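Local coordinates for DUF4848 domain-containing protein (PDB 4LB8) that is of unknown function, a Bacteroides thetaiotaomicron protein of the DUF4848 family whose crystal form contains a two-chain assembly, at residues S161-L166 against S174-R179; T270-S275 against R283-V288. One frame throughout, in Å; residues are numbered along the deposited sequence.

Interaction 1: residues S161-L166 against S174-R179; sequences SSVSDL and SRQKDR
Ser162 and Arg175 form the hydrogen-bonded antiparallel pair of this contact, and both backbone bonds are fairly straight: Ser162 N reaches Arg175 O at 3.0 Å and Arg175 N reaches Ser162 O at 2.7 Å. Two CA-H...O contacts flank them, the nearer from Ser161 CA to Arg175 O at 3.3 Å. Val163 and Ser174 follow as a non-hydrogen-bonded pair.

Among the polar side chains, Arg175 runs out extended and then bends over Ser162. CG is anti to the backbone N, and a bend at chi3 (91°) turns NE aside; the guanidinium ends with one face over Ser162 N, NH1 lying 3.8 Å from Ser162 CB. Its NH2 is hydrogen-bonded to Thr159 OG1, a partner shared with Ser162 OG, so one threonine ties the two side chains together on this face. An alanine in place of Arg175 would probably leave Thr159 OG1 without that donor and take away the cover over Ser162 CB.

Van der Waals packing occupies the opposite face. Val163 CG2 meets Ser174 OG at 3.3 Å and Gln176 OE1 at 3.4 Å. Both oxygens have polar partners: Ser174 OG is bonded to Gln282 O and Gln176 OE1 to Gln282 NE2. The Gln176 side chain starts away from 161-166; chi2 (-61°) turns CD, and the amide end comes back towards that segment.

The arrangement is that of an antiparallel beta hairpin, strands 161-163 and 171-175, whose first strand also pairs antiparallel with the second subunit, carrying the sheet across the dimer interface.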
loop_
_atom_site.group_PDB
_atom_site.type_symbol
_atom_site.label_atom_id
_atom_site.label_comp_id
_atom_site.label_asym_id
_atom_site.label_seq_id
_atom_site.Cartn_x
_atom_site.Cartn_y
_atom_site.Cartn_z
ATOM N N SER A 161 2.478 0.570 4.769
ATOM C CA SER A 161 1.416 1.504 4.459
ATOM C C SER A 161 0.686 1.089 3.180
ATOM O O SER A 161 1.351 0.619 2.247
ATOM C CB SER A 161 2.012 2.899 4.307
ATOM O OG SER A 161 0.980 3.868 4.363
ATOM N N SER A 162 -0.680 1.252 3.153
ATOM C CA SER A 162 -1.597 0.999 2.022
ATOM C C SER A 162 -2.799 1.923 2.114
ATOM O O SER A 162 -3.450 2.012 3.166
ATOM C CB SER A 162 -2.067 -0.447 1.963
ATOM O OG SER A 162 -1.028 -1.267 1.465
ATOM N N VAL A 163 -3.075 2.627 1.011
ATOM C CA VAL A 163 -4.144 3.601 0.899
ATOM C C VAL A 163 -4.904 3.262 -0.377
ATOM O O VAL A 163 -4.267 3.040 -1.413
ATOM C CB VAL A 163 -3.579 5.050 0.920
ATOM C CG1 VAL A 163 -4.679 6.096 0.784
ATOM C CG2 VAL A 163 -2.754 5.304 2.176
ATOM N N SER A 164 -6.251 3.141 -0.289
ATOM C CA SER A 164 -7.082 2.760 -1.427
ATOM C C SER A 164 -7.226 3.905 -2.412
ATOM O O SER A 164 -7.196 5.062 -2.000
ATOM C CB SER A 164 -8.456 2.299 -0.956
ATOM O OG SER A 164 -9.213 3.317 -0.314
ATOM N N ASP A 165 -7.389 3.587 -3.712
ATOM C CA ASP A 165 -7.601 4.597 -4.760
ATOM C C ASP A 165 -9.015 4.468 -5.327
ATOM O O ASP A 165 -9.729 3.547 -4.949
ATOM C CB ASP A 165 -6.536 4.490 -5.873
ATOM C CG ASP A 165 -6.476 3.203 -6.674
ATOM O OD1 ASP A 165 -7.353 2.316 -6.460
ATOM O OD2 ASP A 165 -5.545 3.065 -7.496
ATOM N N LEU A 166 -9.406 5.345 -6.276
ATOM C CA LEU A 166 -10.745 5.345 -6.888
ATOM C C LEU A 166 -11.151 4.042 -7.581
ATOM O O LEU A 166 -12.310 3.919 -7.957
ATOM C CB LEU A 166 -10.922 6.510 -7.857
ATOM C CG LEU A 166 -11.012 7.860 -7.177
ATOM C CD1 LEU A 166 -11.105 8.959 -8.184
ATOM C CD2 LEU A 166 -12.187 7.907 -6.210
ATOM N N SER A 174 -7.181 3.566 4.704
ATOM C CA SER A 174 -5.837 4.071 4.839
ATOM C C SER A 174 -5.198 3.365 6.014
ATOM O O SER A 174 -5.632 3.553 7.146
ATOM C CB SER A 174 -5.827 5.578 4.996
ATOM O OG SER A 174 -4.510 6.071 4.814
ATOM N N ARG A 175 -4.282 2.424 5.736
ATOM C CA ARG A 175 -3.569 1.729 6.806
ATOM C C ARG A 175 -2.179 2.311 6.878
ATOM O O ARG A 175 -1.418 2.215 5.923
ATOM C CB ARG A 175 -3.529 0.207 6.628
ATOM C CG ARG A 175 -2.741 -0.477 7.767
ATOM C CD ARG A 175 -2.541 -1.969 7.578
ATOM N NE ARG A 175 -1.285 -2.214 6.876
ATOM C CZ ARG A 175 -1.202 -2.572 5.604
ATOM N NH1 ARG A 175 -2.304 -2.788 4.894
ATOM N NH2 ARG A 175 -0.025 -2.752 5.040
ATOM N N GLN A 176 -1.865 2.954 7.980
ATOM C CA GLN A 176 -0.559 3.563 8.134
ATOM C C GLN A 176 0.307 2.683 9.052
ATOM O O GLN A 176 -0.044 1.540 9.299
ATOM C CB GLN A 176 -0.708 5.024 8.621
ATOM C CG GLN A 176 -1.397 5.934 7.588
ATOM C CD GLN A 176 -0.643 6.031 6.268
ATOM O OE1 GLN A 176 -1.201 5.764 5.203
ATOM N NE2 GLN A 176 0.653 6.386 6.306
ATOM N N LYS A 177 1.454 3.183 9.503
ATOM C CA LYS A 177 2.391 2.390 10.286
ATOM C C LYS A 177 1.802 1.904 11.645
ATOM O O LYS A 177 2.093 0.776 12.044
ATOM C CB LYS A 177 3.734 3.141 10.460
ATOM C CG LYS A 177 3.787 4.214 11.516
ATOM C CD LYS A 177 4.978 3.993 12.438
ATOM C CE LYS A 177 4.884 4.800 13.711
ATOM N NZ LYS A 177 5.035 6.254 13.457
ATOM N N ASP A 178 0.982 2.722 12.330
ATOM C CA ASP A 178 0.422 2.308 13.611
ATOM C C ASP A 178 -1.030 2.778 13.809
ATOM O O ASP A 178 -1.579 2.578 14.892
ATOM C CB ASP A 178 1.323 2.723 14.787
ATOM C CG ASP A 178 1.515 4.206 15.020
ATOM O OD1 ASP A 178 0.843 5.009 14.339
ATOM O OD2 ASP A 178 2.310 4.564 15.911
ATOM N N ARG A 179 -1.667 3.318 12.733
ATOM C CA ARG A 179 -3.070 3.737 12.685
ATOM C C ARG A 179 -3.736 3.291 11.357
ATOM O O ARG A 179 -3.102 3.379 10.309
ATOM C CB ARG A 179 -3.206 5.262 12.848
ATOM C CG ARG A 179 -2.666 5.870 14.141
ATOM C CD ARG A 179 -3.438 5.464 15.378
ATOM N NE ARG A 179 -2.877 6.050 16.596
ATOM C CZ ARG A 179 -1.921 5.489 17.334
ATOM N NH1 ARG A 179 -1.399 4.319 16.981
ATOM N NH2 ARG A 179 -1.469 6.098 18.420
#

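Interaction 2: residues T270-S275 against R283-V288; sequences TIEIWS and RGFATV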
loop_
_atom_site.group_PDB
_atom_site.type_symbol
_atom_site.label_atom_id
_atom_site.label_comp_id
_atom_site.label_asym_id
_atom_site.label_seq_id
_atom_site.Cartn_x
_atom_site.Cartn_y
_atom_site.Cartn_z
ATOM N N THR A 270 -17.965 9.371 -5.336
ATOM C CA THR A 270 -16.731 9.080 -4.591
ATOM C C THR A 270 -16.854 9.354 -3.073
ATOM O O THR A 270 -17.673 10.170 -2.627
ATOM C CB THR A 270 -15.547 9.907 -5.152
ATOM O OG1 THR A 270 -15.741 11.321 -4.942
ATOM C CG2 THR A 270 -15.249 9.599 -6.616
ATOM N N ILE A 271 -16.013 8.665 -2.299
ATOM C CA ILE A 271 -15.834 8.856 -0.857
ATOM C C ILE A 271 -14.324 8.926 -0.565
ATOM O O ILE A 271 -13.511 8.273 -1.250
ATOM C CB ILE A 271 -16.541 7.811 0.039
ATOM C CG1 ILE A 271 -16.150 6.354 -0.356
ATOM C CG2 ILE A 271 -18.063 8.055 0.048
ATOM C CD1 ILE A 271 -16.268 5.267 0.746
ATOM N N GLU A 272 -13.974 9.760 0.427
ATOM C CA GLU A 272 -12.633 9.968 0.974
ATOM C C GLU A 272 -12.740 9.882 2.489
ATOM O O GLU A 272 -13.653 10.493 3.065
ATOM C CB GLU A 272 -12.054 11.326 0.553
ATOM C CG GLU A 272 -11.783 11.463 -0.928
ATOM C CD GLU A 272 -11.585 12.898 -1.357
ATOM O OE1 GLU A 272 -10.914 13.648 -0.614
ATOM O OE2 GLU A 272 -12.116 13.283 -2.421
ATOM N N ILE A 273 -11.821 9.118 3.133
ATOM C CA ILE A 273 -11.812 8.881 4.581
ATOM C C ILE A 273 -10.417 9.094 5.173
ATOM O O ILE A 273 -9.422 8.577 4.644
ATOM C CB ILE A 273 -12.355 7.434 4.902
ATOM C CG1 ILE A 273 -12.585 7.158 6.417
ATOM C CG2 ILE A 273 -11.491 6.333 4.283
ATOM C CD1 ILE A 273 -13.827 7.896 7.106
ATOM N N TRP A 274 -10.369 9.817 6.305
ATOM C CA TRP A 274 -9.189 10.009 7.150
ATOM C C TRP A 274 -9.680 10.144 8.615
ATOM O O TRP A 274 -10.874 9.994 8.859
ATOM C CB TRP A 274 -8.265 11.155 6.683
ATOM C CG TRP A 274 -8.805 12.550 6.852
ATOM C CD1 TRP A 274 -8.467 13.449 7.821
ATOM C CD2 TRP A 274 -9.716 13.230 5.973
ATOM N NE1 TRP A 274 -9.166 14.623 7.645
ATOM C CE2 TRP A 274 -9.920 14.527 6.503
ATOM C CE3 TRP A 274 -10.404 12.861 4.794
ATOM C CZ2 TRP A 274 -10.809 15.443 5.921
ATOM C CZ3 TRP A 274 -11.243 13.793 4.191
ATOM C CH2 TRP A 274 -11.443 15.062 4.759
ATOM N N SER A 275 -8.765 10.291 9.595
ATOM C CA SER A 275 -9.161 10.369 11.012
ATOM C C SER A 275 -8.228 11.295 11.763
ATOM O O SER A 275 -7.398 11.953 11.137
ATOM C CB SER A 275 -9.178 8.972 11.655
ATOM O OG SER A 275 -7.889 8.406 11.845
ATOM N N ARG A 283 -5.396 10.312 3.243
ATOM C CA ARG A 283 -6.785 9.842 3.159
ATOM C C ARG A 283 -6.990 8.815 2.048
ATOM O O ARG A 283 -6.422 8.946 0.963
ATOM C CB ARG A 283 -7.773 11.011 2.991
ATOM C CG ARG A 283 -7.886 11.567 1.587
ATOM C CD ARG A 283 -8.450 12.962 1.599
ATOM N NE ARG A 283 -8.291 13.646 0.314
ATOM C CZ ARG A 283 -7.149 14.150 -0.153
ATOM N NH1 ARG A 283 -6.025 14.036 0.548
ATOM N NH2 ARG A 283 -7.123 14.761 -1.330
ATOM N N GLY A 284 -7.789 7.800 2.360
ATOM C CA GLY A 284 -8.196 6.736 1.454
ATOM C C GLY A 284 -9.382 7.132 0.607
ATOM O O GLY A 284 -10.273 7.825 1.081
ATOM N N PHE A 285 -9.400 6.677 -0.651
ATOM C CA PHE A 285 -10.406 6.938 -1.691
ATOM C C PHE A 285 -11.176 5.677 -2.077
ATOM O O PHE A 285 -10.713 4.560 -1.836
ATOM C CB PHE A 285 -9.691 7.477 -2.954
ATOM C CG PHE A 285 -9.203 8.913 -2.902
ATOM C CD1 PHE A 285 -8.143 9.282 -2.067
ATOM C CD2 PHE A 285 -9.785 9.891 -3.703
ATOM C CE1 PHE A 285 -7.703 10.613 -2.002
ATOM C CE2 PHE A 285 -9.319 11.211 -3.668
ATOM C CZ PHE A 285 -8.269 11.558 -2.829
ATOM N N ALA A 286 -12.334 5.855 -2.728
ATOM C CA ALA A 286 -13.174 4.782 -3.276
ATOM C C ALA A 286 -14.240 5.335 -4.172
ATOM O O ALA A 286 -14.766 6.423 -3.914
ATOM C CB ALA A 286 -13.828 3.964 -2.172
ATOM N N THR A 287 -14.550 4.584 -5.235
ATOM C CA THR A 287 -15.661 4.869 -6.133
ATOM C C THR A 287 -16.876 4.171 -5.519
ATOM O O THR A 287 -16.771 3.025 -5.061
ATOM C CB THR A 287 -15.357 4.417 -7.571
ATOM O OG1 THR A 287 -14.364 5.280 -8.117
ATOM C CG2 THR A 287 -16.593 4.449 -8.493
ATOM N N VAL A 288 -18.020 4.857 -5.512
ATOM C CA VAL A 288 -19.253 4.301 -4.966
ATOM C C VAL A 288 -20.170 3.885 -6.121
ATOM O O VAL A 288 -20.370 4.647 -7.071
ATOM C CB VAL A 288 -19.907 5.303 -3.988
ATOM C CG1 VAL A 288 -21.205 4.760 -3.391
ATOM C CG2 VAL A 288 -18.923 5.684 -2.881
#
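Glu272 CG stands anti to its carbonyl carbon (chi1 -66°), as does Phe285 CG, while Arg283 CG lies between backbone N and carbonyl carbon (chi1 80°) and the chain then runs extended to NE. Glu272 lies side by side with Phe285 and with Arg283, pointing the same way as each. Its CG sits over the phenyl face, 3.8 Å from the Phe285 ring centroid in a CH-pi contact, and its carboxylate stacks 17° from the ring plane. Arg283 NE gives its N-H to Glu272 OE1 at 2.8 Å in a salt bridge; OE1 lies in the guanidinium plane, while NE approaches it from above the carboxylate plane. Lys216 adds a second positive charge to OE1. Trp274 CE3 touches Arg283 CB at 3.7 Å, its indole also stacked on His214.

The frame is an antiparallel beta hairpin, strands 268-275 and 284-289. Ile273 N to Gly284 O and Gly284 N to Ile273 O, both 2.9 Å, close one hydrogen-bonded pair. In the next, Ile271 N bonds Ala286 O at 3.0 Å, with a weak return bond.

On the other face, Ile271 CG1 touches Ala286 CB and Val288 CG2, both at 3.8 Å, and Ile271 and Ala286 rest on Ala172.

Overall arrangement
Interaction 1 closes before interaction 2 opens, so two beta hairpins follow in series along the chain, their centres 11 Å apart. They belong to different antiparallel sheets: strands 161-163 and 171-175 to the larger one, strands 268-275 and 284-289 to a four-stranded one in which 284-289 is an outermost strand. Segment 161-166 is one link between them, the packing of interaction 2 on Ala172 another. Beyond its strand, 161-166 runs beside 283-288, where Ser164 shares a backbone hydrogen bond with Phe285 and Leu166 O lies 2.5 Å from Thr287 OG1, a probable hydrogen bond. The same segment meets the second subunit, so this link lies close to the dimer interface.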